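Local structure of Glucose/sorbosone dehydrogenases (Escherichia coli K12, 2G8S) at residues 298-303 and 315-319; 83-87 and 133-137; 177-181 and 228-232; 38-42 and 53-57. The protein is of unknown function but belongs to the glucose/sorbosone dehydrogenase family of beta-propeller proteins and carries a bound calcium ion. One frame throughout, in Å; residues are numbered along the deposited sequence.

In the fold
The four contacts sample a beta-propeller from centre to surface. Interaction 2 is the core contact, its centre about 8 Å from the centre of the chain, and joins two different sheets through aromatic and aliphatic packing and one buried hydroxyl bond. Interaction 1 lies within a single hairpin, where backbone pairing is joined by a salt-bridge network of D298, D300 and R316. Interaction 4 ties a strand to the loop leaving its own sheet. Interaction 3 is a surface contact between two loops, held by proline, glycine and a lysine. Interactions 2 and 4 touch, I83 CD1 lying 3.9 Å from L41 CD2, whereas interactions 1 and 3 lie on opposite sides of the chain centre.

Interaction 1: residues 298-303 and 315-319; sequences DKDVIV and GRILT
The guanidinium of R316 has I302 CG1 over one face, 3.7 Å from R316 NE, and two carboxylates at its edge, turned 71° (D300) and 39° (D298) from its plane. R316 NH1 is shared between them: D300 OD1, 2.9 Å from NH1, receives it through the syn lone pair, almost in the guanidinium plane, while D298 OD2, 2.8 Å from NH1, is met on its anti side. A further NH2 bond to D298 OD2 is weak, and NE has its own salt bridge to E313 OE2. The arginine chain folds at chi2 (-63°), which brings its head back to the two acids. T319 OG1 donates to D300 OD2 across 2.7 Å, so D300 is held at both oxygens. Along the backbone, V301 and I317 form an antiparallel hydrogen-bonded pair, V301 N lying 2.9 Å from I317 O. Branched V301, V303 and I317 suit the extended backbone on the other face; G315 suits its backbone angles because it has no CB to meet the preceding carbonyl oxygen. Strands 300-307 and 310-317 form the outer hairpin of a propeller sheet: V301 and V303 rest on F292 of strand 290-295, I317 and L318 on V8 of strand 8-17.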
loop_
_atom_site.group_PDB
_atom_site.type_symbol
_atom_site.label_atom_id
_atom_site.label_comp_id
_atom_site.label_asym_id
_atom_site.label_seq_id
_atom_site.Cartn_x
_atom_site.Cartn_y
_atom_site.Cartn_z
ATOM N N ASP A 298 -12.084 5.146 -10.529
ATOM C CA ASP A 298 -12.517 4.554 -11.806
ATOM C C ASP A 298 -13.240 3.214 -11.632
ATOM O O ASP A 298 -13.857 2.707 -12.584
ATOM C CB ASP A 298 -11.342 4.380 -12.761
ATOM C CG ASP A 298 -10.855 5.688 -13.357
ATOM O OD1 ASP A 298 -11.569 6.718 -13.294
ATOM O OD2 ASP A 298 -9.735 5.676 -13.904
ATOM N N LYS A 299 -13.137 2.639 -10.430
ATOM C CA LYS A 299 -13.870 1.426 -10.074
ATOM C C LYS A 299 -13.520 0.273 -11.010
ATOM O O LYS A 299 -14.392 -0.393 -11.570
ATOM C CB LYS A 299 -15.387 1.689 -10.049
ATOM C CG LYS A 299 -15.818 2.773 -9.056
ATOM C CD LYS A 299 -17.336 2.894 -8.942
ATOM C CE LYS A 299 -17.692 4.010 -7.989
ATOM N NZ LYS A 299 -19.166 4.162 -7.836
ATOM N N ASP A 300 -12.222 0.047 -11.183
ATOM C CA ASP A 300 -11.732 -1.046 -12.016
ATOM C C ASP A 300 -10.257 -1.318 -11.735
ATOM O O ASP A 300 -9.698 -0.757 -10.792
ATOM C CB ASP A 300 -12.035 -0.824 -13.514
ATOM C CG ASP A 300 -11.392 0.433 -14.109
ATOM O OD1 ASP A 300 -10.425 0.990 -13.544
ATOM O OD2 ASP A 300 -11.870 0.847 -15.198
ATOM N N VAL A 301 -9.664 -2.210 -12.524
ATOM C CA VAL A 301 -8.245 -2.537 -12.447
ATOM C C VAL A 301 -7.546 -2.112 -13.735
ATOM O O VAL A 301 -8.022 -2.379 -14.843
ATOM C CB VAL A 301 -8.031 -4.046 -12.160
ATOM C CG1 VAL A 301 -6.555 -4.457 -12.369
ATOM C CG2 VAL A 301 -8.502 -4.374 -10.737
ATOM N N ILE A 302 -6.421 -1.422 -13.573
ATOM C CA ILE A 302 -5.604 -1.002 -14.692
ATOM C C ILE A 302 -4.616 -2.107 -15.029
ATOM O O ILE A 302 -3.899 -2.596 -14.150
ATOM C CB ILE A 302 -4.839 0.292 -14.368
ATOM C CG1 ILE A 302 -5.757 1.327 -13.691
ATOM C CG2 ILE A 302 -4.227 0.872 -15.639
ATOM C CD1 ILE A 302 -4.982 2.519 -13.142
ATOM N N VAL A 303 -4.574 -2.493 -16.305
ATOM C CA VAL A 303 -3.643 -3.509 -16.773
ATOM C C VAL A 303 -2.523 -2.793 -17.510
ATOM O O VAL A 303 -2.785 -2.062 -18.471
ATOM C CB VAL A 303 -4.311 -4.507 -17.732
ATOM C CG1 VAL A 303 -3.336 -5.625 -18.079
ATOM C CG2 VAL A 303 -5.565 -5.073 -17.097
ATOM N N GLY A 315 -5.026 -1.171 -20.784
ATOM C CA GLY A 315 -6.464 -0.966 -20.687
ATOM C C GLY A 315 -6.963 -1.295 -19.296
ATOM O O GLY A 315 -6.188 -1.315 -18.343
ATOM N N ARG A 316 -8.269 -1.527 -19.192
ATOM C CA ARG A 316 -8.942 -1.730 -17.910
ATOM C C ARG A 316 -9.733 -3.021 -17.901
ATOM O O ARG A 316 -10.246 -3.456 -18.943
ATOM C CB ARG A 316 -9.913 -0.580 -17.632
ATOM C CG ARG A 316 -9.306 0.819 -17.691
ATOM C CD ARG A 316 -8.230 1.028 -16.623
ATOM N NE ARG A 316 -7.693 2.387 -16.649
ATOM C CZ ARG A 316 -8.029 3.356 -15.803
ATOM N NH1 ARG A 316 -8.915 3.141 -14.834
ATOM N NH2 ARG A 316 -7.466 4.561 -15.924
ATOM N N ILE A 317 -9.823 -3.629 -16.720
ATOM C CA ILE A 317 -10.684 -4.789 -16.488
ATOM C C ILE A 317 -11.552 -4.546 -15.246
ATOM O O ILE A 317 -11.243 -3.680 -14.428
ATOM C CB ILE A 317 -9.873 -6.111 -16.374
ATOM C CG1 ILE A 317 -8.907 -6.074 -15.184
ATOM C CG2 ILE A 317 -9.141 -6.416 -17.704
ATOM C CD1 ILE A 317 -8.177 -7.396 -14.908
ATOM N N LEU A 318 -12.648 -5.298 -15.131
ATOM C CA LEU A 318 -13.610 -5.190 -14.016
ATOM C C LEU A 318 -14.491 -3.932 -14.029
ATOM O O LEU A 318 -15.318 -3.747 -13.132
ATOM C CB LEU A 318 -12.920 -5.349 -12.646
ATOM C CG LEU A 318 -12.041 -6.573 -12.380
ATOM C CD1 LEU A 318 -11.488 -6.540 -10.969
ATOM C CD2 LEU A 318 -12.813 -7.845 -12.608
ATOM N N THR A 319 -14.351 -3.089 -15.053
ATOM C CA THR A 319 -15.131 -1.852 -15.112
ATOM C C THR A 319 -16.636 -2.109 -15.085
ATOM O O THR A 319 -17.390 -1.327 -14.504
ATOM C CB THR A 319 -14.786 -1.011 -16.357
ATOM O OG1 THR A 319 -13.366 -0.996 -16.540
ATOM C CG2 THR A 319 -15.282 0.421 -16.195
HETATM O O HOH W 1 -16.702 0.435 -12.705
#

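Interaction 2: residues 83-87 and 133-137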
loop_
_atom_site.group_PDB
_atom_site.type_symbol
_atom_site.label_atom_id
_atom_site.label_comp_id
_atom_site.label_asym_id
_atom_site.label_seq_id
_atom_site.Cartn_x
_atom_site.Cartn_y
_atom_site.Cartn_z
ATOM N N ILE A 83 3.574 -12.020 11.812
ATOM C CA ILE A 83 2.801 -11.196 10.890
ATOM C C ILE A 83 2.881 -9.738 11.318
ATOM O O ILE A 83 2.925 -9.435 12.514
ATOM C CB ILE A 83 1.332 -11.673 10.707
ATOM C CG1 ILE A 83 0.476 -11.401 11.938
ATOM C CG2 ILE A 83 1.290 -13.140 10.295
ATOM C CD1 ILE A 83 -1.031 -11.406 11.629
ATOM N N TRP A 84 2.970 -8.861 10.325
ATOM C CA TRP A 84 3.056 -7.423 10.540
ATOM C C TRP A 84 1.738 -6.756 10.181
ATOM O O TRP A 84 1.080 -7.147 9.209
ATOM C CB TRP A 84 4.173 -6.829 9.672
ATOM C CG TRP A 84 5.565 -7.159 10.131
ATOM C CD1 TRP A 84 6.195 -8.380 10.083
ATOM C CD2 TRP A 84 6.501 -6.248 10.718
ATOM N NE1 TRP A 84 7.469 -8.279 10.607
ATOM C CE2 TRP A 84 7.684 -6.980 11.001
ATOM C CE3 TRP A 84 6.460 -4.878 11.026
ATOM C CZ2 TRP A 84 8.822 -6.376 11.570
ATOM C CZ3 TRP A 84 7.578 -4.282 11.601
ATOM C CH2 TRP A 84 8.745 -5.030 11.864
ATOM N N LEU A 85 1.356 -5.744 10.960
ATOM C CA LEU A 85 0.152 -4.959 10.678
ATOM C C LEU A 85 0.479 -3.473 10.721
ATOM O O LEU A 85 1.338 -3.034 11.502
ATOM C CB LEU A 85 -0.957 -5.230 11.706
ATOM C CG LEU A 85 -1.467 -6.668 11.871
ATOM C CD1 LEU A 85 -2.369 -6.816 13.098
ATOM C CD2 LEU A 85 -2.224 -7.107 10.614
ATOM N N SER A 86 -0.205 -2.698 9.883
ATOM C CA SER A 86 -0.175 -1.253 10.019
ATOM C C SER A 86 -1.587 -0.738 10.269
ATOM O O SER A 86 -2.570 -1.375 9.904
ATOM C CB SER A 86 0.423 -0.592 8.774
ATOM O OG SER A 86 -0.395 -0.789 7.630
ATOM N N TYR A 87 -1.680 0.419 10.907
ATOM C CA TYR A 87 -2.977 0.953 11.317
ATOM C C TYR A 87 -2.830 2.430 11.643
ATOM O O TYR A 87 -1.718 2.911 11.814
ATOM C CB TYR A 87 -3.520 0.177 12.538
ATOM C CG TYR A 87 -2.646 0.222 13.782
ATOM C CD1 TYR A 87 -2.981 1.054 14.855
ATOM C CD2 TYR A 87 -1.508 -0.593 13.908
ATOM C CE1 TYR A 87 -2.193 1.100 16.009
ATOM C CE2 TYR A 87 -0.712 -0.553 15.069
ATOM C CZ TYR A 87 -1.064 0.304 16.105
ATOM O OH TYR A 87 -0.304 0.359 17.253
ATOM N N GLY A 133 0.364 3.461 4.449
ATOM C CA GLY A 133 0.135 2.254 5.247
ATOM C C GLY A 133 0.707 0.958 4.710
ATOM O O GLY A 133 0.847 -0.014 5.454
ATOM N N ARG A 134 1.039 0.928 3.422
ATOM C CA ARG A 134 1.560 -0.309 2.837
ATOM C C ARG A 134 2.926 -0.685 3.408
ATOM O O ARG A 134 3.791 0.174 3.590
ATOM C CB ARG A 134 1.642 -0.211 1.312
ATOM C CG ARG A 134 2.077 -1.503 0.617
ATOM C CD ARG A 134 0.956 -2.149 -0.189
ATOM N NE ARG A 134 -0.052 -2.828 0.625
ATOM C CZ ARG A 134 -1.229 -3.252 0.157
ATOM N NH1 ARG A 134 -1.561 -3.056 -1.117
ATOM N NH2 ARG A 134 -2.083 -3.875 0.961
ATOM N N LEU A 135 3.089 -1.979 3.685
ATOM C CA LEU A 135 4.350 -2.554 4.146
ATOM C C LEU A 135 4.853 -3.509 3.080
ATOM O O LEU A 135 4.098 -4.361 2.610
ATOM C CB LEU A 135 4.114 -3.356 5.428
ATOM C CG LEU A 135 3.377 -2.643 6.563
ATOM C CD1 LEU A 135 3.090 -3.615 7.701
ATOM C CD2 LEU A 135 4.201 -1.470 7.035
ATOM N N VAL A 136 6.124 -3.388 2.711
ATOM C CA VAL A 136 6.710 -4.350 1.772
ATOM C C VAL A 136 8.096 -4.786 2.240
ATOM O O VAL A 136 8.967 -3.944 2.475
ATOM C CB VAL A 136 6.803 -3.778 0.326
ATOM C CG1 VAL A 136 7.584 -4.737 -0.577
ATOM C CG2 VAL A 136 5.420 -3.554 -0.259
ATOM N N PHE A 137 8.297 -6.100 2.371
ATOM C CA PHE A 137 9.634 -6.642 2.625
ATOM C C PHE A 137 10.391 -6.783 1.300
ATOM O O PHE A 137 9.824 -7.271 0.307
ATOM C CB PHE A 137 9.544 -7.993 3.345
ATOM C CG PHE A 137 9.103 -7.880 4.780
ATOM C CD1 PHE A 137 10.030 -7.591 5.783
ATOM C CD2 PHE A 137 7.770 -8.047 5.121
ATOM C CE1 PHE A 137 9.622 -7.461 7.110
ATOM C CE2 PHE A 137 7.351 -7.922 6.448
ATOM C CZ PHE A 137 8.284 -7.626 7.441
#
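Strands 83-87 and 135-137 run roughly antiparallel, at 151°, but their axes stay 9.0 Å apart, too far for strand pairing, so side chains meet between them. The first lies in one antiparallel sheet of the beta-propeller and the second in the sheet that follows it, and this is packing between adjacent sheets near the centre of the fold. L135 lies in the middle: its CD1 methyl reaches W84 CB at 3.9 Å, and its branched end fits against the backbone from L85 to S86. Further along, F137 and W84 make a T-shaped pair. The edge of the phenyl ring meets the face of the five-membered ring, with planes 73° apart and centroids 4.8 Å apart, and F137 CZ stands over the rim near W84 NE1, 3.3 Å away. V100 and L143 from neighbouring strands line the same apolar cluster. At the other end the chemistry turns polar. S86 is small enough to fit beside G133, and chi1 of 65° sets its hydroxyl between the backbone N and the carbonyl carbon, facing the second segment. D70 N is a further partner of this oxygen, and S86 OG itself donates to G133 O across 2.6 Å.

Interaction 3: residues 177-181 and 228-232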
loop_
_atom_site.group_PDB
_atom_site.type_symbol
_atom_site.label_atom_id
_atom_site.label_comp_id
_atom_site.label_asym_id
_atom_site.label_seq_id
_atom_site.Cartn_x
_atom_site.Cartn_y
_atom_site.Cartn_z
ATOM N N ASP A 177 22.017 1.015 9.610
ATOM C CA ASP A 177 23.189 1.874 9.776
ATOM C C ASP A 177 23.596 2.602 8.492
ATOM O O ASP A 177 24.404 3.537 8.534
ATOM C CB ASP A 177 24.369 1.072 10.342
ATOM C CG ASP A 177 24.273 0.863 11.850
ATOM O OD1 ASP A 177 24.951 -0.054 12.361
ATOM O OD2 ASP A 177 23.533 1.615 12.526
ATOM N N ASP A 178 23.024 2.189 7.358
ATOM C CA ASP A 178 23.349 2.795 6.063
ATOM C C ASP A 178 22.190 3.598 5.449
ATOM O O ASP A 178 22.237 3.935 4.270
ATOM C CB ASP A 178 23.832 1.734 5.065
ATOM C CG ASP A 178 22.751 0.733 4.699
ATOM O OD1 ASP A 178 21.953 0.355 5.580
ATOM O OD2 ASP A 178 22.696 0.319 3.523
ATOM N N ASN A 179 21.163 3.897 6.241
ATOM C CA ASN A 179 20.101 4.801 5.777
ATOM C C ASN A 179 20.662 6.194 5.459
ATOM O O ASN A 179 21.637 6.621 6.087
ATOM C CB ASN A 179 18.949 4.873 6.783
ATOM C CG ASN A 179 17.832 3.868 6.475
ATOM O OD1 ASN A 179 18.021 2.924 5.695
ATOM N ND2 ASN A 179 16.666 4.080 7.078
ATOM N N PRO A 180 20.074 6.888 4.466
ATOM C CA PRO A 180 20.721 8.068 3.868
ATOM C C PRO A 180 20.914 9.256 4.811
ATOM O O PRO A 180 21.878 10.009 4.637
ATOM C CB PRO A 180 19.775 8.458 2.724
ATOM C CG PRO A 180 18.466 7.827 3.068
ATOM C CD PRO A 180 18.784 6.581 3.822
ATOM N N PHE A 181 20.014 9.416 5.780
ATOM C CA PHE A 181 19.995 10.616 6.633
ATOM C C PHE A 181 20.406 10.368 8.083
ATOM O O PHE A 181 20.153 11.201 8.963
ATOM C CB PHE A 181 18.623 11.303 6.561
ATOM C CG PHE A 181 18.210 11.666 5.166
ATOM C CD1 PHE A 181 18.878 12.669 4.475
ATOM C CD2 PHE A 181 17.182 10.991 4.527
ATOM C CE1 PHE A 181 18.519 13.009 3.178
ATOM C CE2 PHE A 181 16.816 11.322 3.219
ATOM C CZ PHE A 181 17.486 12.332 2.546
ATOM N N GLN A 228 14.246 5.840 -4.914
ATOM C CA GLN A 228 15.658 5.579 -4.686
ATOM C C GLN A 228 16.142 6.212 -3.391
ATOM O O GLN A 228 15.539 7.152 -2.877
ATOM C CB GLN A 228 16.483 6.053 -5.881
ATOM C CG GLN A 228 16.270 5.186 -7.121
ATOM C CD GLN A 228 16.931 5.742 -8.369
ATOM O OE1 GLN A 228 16.963 6.954 -8.593
ATOM N NE2 GLN A 228 17.442 4.848 -9.207
ATOM N N LYS A 229 17.231 5.651 -2.864
ATOM C CA LYS A 229 17.823 6.088 -1.613
ATOM C C LYS A 229 18.104 7.584 -1.591
ATOM O O LYS A 229 18.853 8.106 -2.435
ATOM C CB LYS A 229 19.125 5.323 -1.369
ATOM C CG LYS A 229 19.824 5.652 -0.060
ATOM C CD LYS A 229 21.107 4.833 0.071
ATOM C CE LYS A 229 21.771 5.083 1.418
ATOM N NZ LYS A 229 23.111 4.438 1.475
ATOM N N GLY A 230 17.495 8.259 -0.614
ATOM C CA GLY A 230 17.749 9.665 -0.326
ATOM C C GLY A 230 17.128 10.659 -1.282
ATOM O O GLY A 230 17.400 11.857 -1.195
ATOM N N LYS A 231 16.280 10.185 -2.191
ATOM C CA LYS A 231 15.768 11.054 -3.259
ATOM C C LYS A 231 14.414 11.683 -2.925
ATOM O O LYS A 231 13.641 11.146 -2.126
ATOM C CB LYS A 231 15.699 10.288 -4.586
ATOM C CG LYS A 231 17.056 9.788 -5.110
ATOM C CD LYS A 231 17.620 10.693 -6.185
ATOM C CE LYS A 231 18.924 10.144 -6.755
ATOM N NZ LYS A 231 18.734 8.995 -7.700
ATOM N N ASN A 232 14.157 12.826 -3.561
ATOM C CA ASN A 232 12.982 13.661 -3.367
ATOM C C ASN A 232 12.042 13.480 -4.556
ATOM O O ASN A 232 12.401 13.824 -5.676
ATOM C CB ASN A 232 13.483 15.117 -3.303
ATOM C CG ASN A 232 12.396 16.123 -2.976
ATOM O OD1 ASN A 232 11.204 15.835 -3.035
ATOM N ND2 ASN A 232 12.820 17.342 -2.631
#
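K229, G230 and P180 bury the most surface here, and the contact is built round them. K229 reaches out of the turn 228-231 with its chain fully extended: CG stands anti to the backbone N (chi1 -178°), and each later torsion is also close to 180°. Stretched in this way, the lysine crosses the ring of P180 at a slant, its CG 4.0 Å from P180 CB, so that the methylene part covers proline carbons while the ammonium passes on to the backbone of D178. There NZ makes a weak bond to D178 O, 3.0 Å away. The carboxylate of D178 is not in contact with this amine, D178 OD2 being 4.6 Å from K229 NZ; its salt bridge is to R168, through OD1.

G230 holds the third position of a type II beta turn, closed by K231 N bonding to Q228 O. Its positive phi of 76° is easily adopted by glycine, and with no CB it lets P180 come close, P180 CG lying 3.8 Å from G230 N. F181 comes in obliquely beside P180, which lies over one face of its ring, and F181 CZ is 3.8 Å from G230 O. The two loops come from neighbouring propeller sheets, and W192 of strand 191-194 touches P180 and K229 alike, giving them a common support.

Proline against glycine supplies shape rather than strong bonding. The lysine methylenes pack on proline while the ammonium makes a weak bond to a backbone oxygen, and D178 and K229 also touch a crystal neighbour; the chemistry is consistent with a modest surface join.

Interaction 4: residues 38-42 and 53-57; sequences GGELR and PLSGV
One direct backbone hydrogen bond crosses between the segments: L54 N donates to L41 O over 2.8 Å, with an angle at the hydrogen of 170°. The same oxygen also receives a CA-H contact from P53, P53 CA lying 3.4 Å from L41 O. A water molecule extends the polar pairing by accepting from L41 N and donating to L54 O.

The apolar contacts are made by L41, L54 and V57. L41 CB meets V57 CG2 at 3.8 Å, the two side chains crossing at about a right angle; with CG anti to the backbone N (chi1 -178°), L41 CD2 reaches L54 CD2 at 4.1 Å. Leucine and valine suit this place: L41 is buried against V71, and V57 touches L68, both of strand 68-73. Thus strand 40-45, entered through a classic beta bulge at G39 and E40, is joined to the loop leading to the next sheet of the beta-propeller.

Charged groups act on the outer side. R42 grips E40 side-on, NE and NH2 both bonding E40 OE1 from the same face of the carboxylate, with NE 2.9 Å from OE1; R42 NH1 bonds S51 O. P53 covers this pair: its CD sits over the centre of the guanidinium, 3.7 Å from R42 CZ, and its CG lies 3.6 Å from E40 CD.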
loop_
_atom_site.group_PDB
_atom_site.type_symbol
_atom_site.label_atom_id
_atom_site.label_comp_id
_atom_site.label_asym_id
_atom_site.label_seq_id
_atom_site.Cartn_x
_atom_site.Cartn_y
_atom_site.Cartn_z
ATOM N N GLY A 38 -12.335 -1.241 9.592
ATOM C CA GLY A 38 -12.977 -0.892 10.855
ATOM C C GLY A 38 -12.263 -1.466 12.071
ATOM O O GLY A 38 -12.514 -1.029 13.202
ATOM N N GLY A 39 -11.385 -2.451 11.849
ATOM C CA GLY A 39 -10.502 -2.953 12.901
ATOM C C GLY A 39 -10.417 -4.453 13.112
ATOM O O GLY A 39 -9.791 -4.898 14.076
ATOM N N GLU A 40 -11.009 -5.227 12.205
ATOM C CA GLU A 40 -11.024 -6.687 12.315
ATOM C C GLU A 40 -10.042 -7.348 11.360
ATOM O O GLU A 40 -9.957 -6.958 10.187
ATOM C CB GLU A 40 -12.412 -7.225 12.005
ATOM C CG GLU A 40 -13.448 -6.843 13.052
ATOM C CD GLU A 40 -14.857 -7.253 12.683
ATOM O OE1 GLU A 40 -15.089 -7.780 11.570
ATOM O OE2 GLU A 40 -15.752 -7.031 13.518
ATOM N N LEU A 41 -9.323 -8.344 11.879
ATOM C CA LEU A 41 -8.497 -9.253 11.072
ATOM C C LEU A 41 -9.216 -10.595 11.013
ATOM O O LEU A 41 -9.581 -11.150 12.044
ATOM C CB LEU A 41 -7.104 -9.414 11.690
ATOM C CG LEU A 41 -6.078 -10.303 10.962
ATOM C CD1 LEU A 41 -5.683 -9.721 9.600
ATOM C CD2 LEU A 41 -4.836 -10.521 11.806
ATOM N N ARG A 42 -9.445 -11.106 9.810
ATOM C CA ARG A 42 -10.191 -12.354 9.668
ATOM C C ARG A 42 -9.453 -13.314 8.752
ATOM O O ARG A 42 -8.603 -12.904 7.969
ATOM C CB ARG A 42 -11.619 -12.098 9.169
ATOM C CG ARG A 42 -12.532 -11.464 10.236
ATOM C CD ARG A 42 -13.902 -11.191 9.669
ATOM N NE ARG A 42 -14.800 -10.451 10.566
ATOM C CZ ARG A 42 -15.935 -10.935 11.069
ATOM N NH1 ARG A 42 -16.323 -12.182 10.794
ATOM N NH2 ARG A 42 -16.692 -10.166 11.839
ATOM N N PRO A 53 -13.408 -12.484 13.973
ATOM C CA PRO A 53 -12.179 -11.706 14.115
ATOM C C PRO A 53 -11.154 -12.413 14.985
ATOM O O PRO A 53 -11.510 -13.005 16.011
ATOM C CB PRO A 53 -12.661 -10.422 14.806
ATOM C CG PRO A 53 -14.079 -10.303 14.385
ATOM C CD PRO A 53 -14.590 -11.714 14.399
ATOM N N LEU A 54 -9.888 -12.365 14.580
ATOM C CA LEU A 54 -8.824 -12.918 15.409
ATOM C C LEU A 54 -8.620 -12.027 16.620
ATOM O O LEU A 54 -8.860 -10.818 16.563
ATOM C CB LEU A 54 -7.509 -13.015 14.632
ATOM C CG LEU A 54 -7.297 -14.231 13.731
ATOM C CD1 LEU A 54 -8.243 -14.247 12.540
ATOM C CD2 LEU A 54 -5.860 -14.270 13.258
ATOM N N SER A 55 -8.198 -12.625 17.725
ATOM C CA SER A 55 -7.876 -11.851 18.919
ATOM C C SER A 55 -6.419 -11.394 18.865
ATOM O O SER A 55 -5.615 -11.938 18.086
ATOM C CB SER A 55 -8.106 -12.690 20.167
ATOM O OG SER A 55 -7.032 -13.592 20.324
ATOM N N GLY A 56 -6.078 -10.393 19.683
ATOM C CA GLY A 56 -4.709 -9.878 19.772
ATOM C C GLY A 56 -4.326 -8.797 18.776
ATOM O O GLY A 56 -3.152 -8.440 18.663
ATOM N N VAL A 57 -5.324 -8.273 18.066
ATOM C CA VAL A 57 -5.118 -7.247 17.040
ATOM C C VAL A 57 -5.145 -5.875 17.732
ATOM O O VAL A 57 -5.966 -5.668 18.622
ATOM C CB VAL A 57 -6.225 -7.345 15.955
ATOM C CG1 VAL A 57 -6.131 -6.226 14.920
ATOM C CG2 VAL A 57 -6.169 -8.713 15.271
HETATM O O HOH W 2 -9.637 -8.905 14.705
#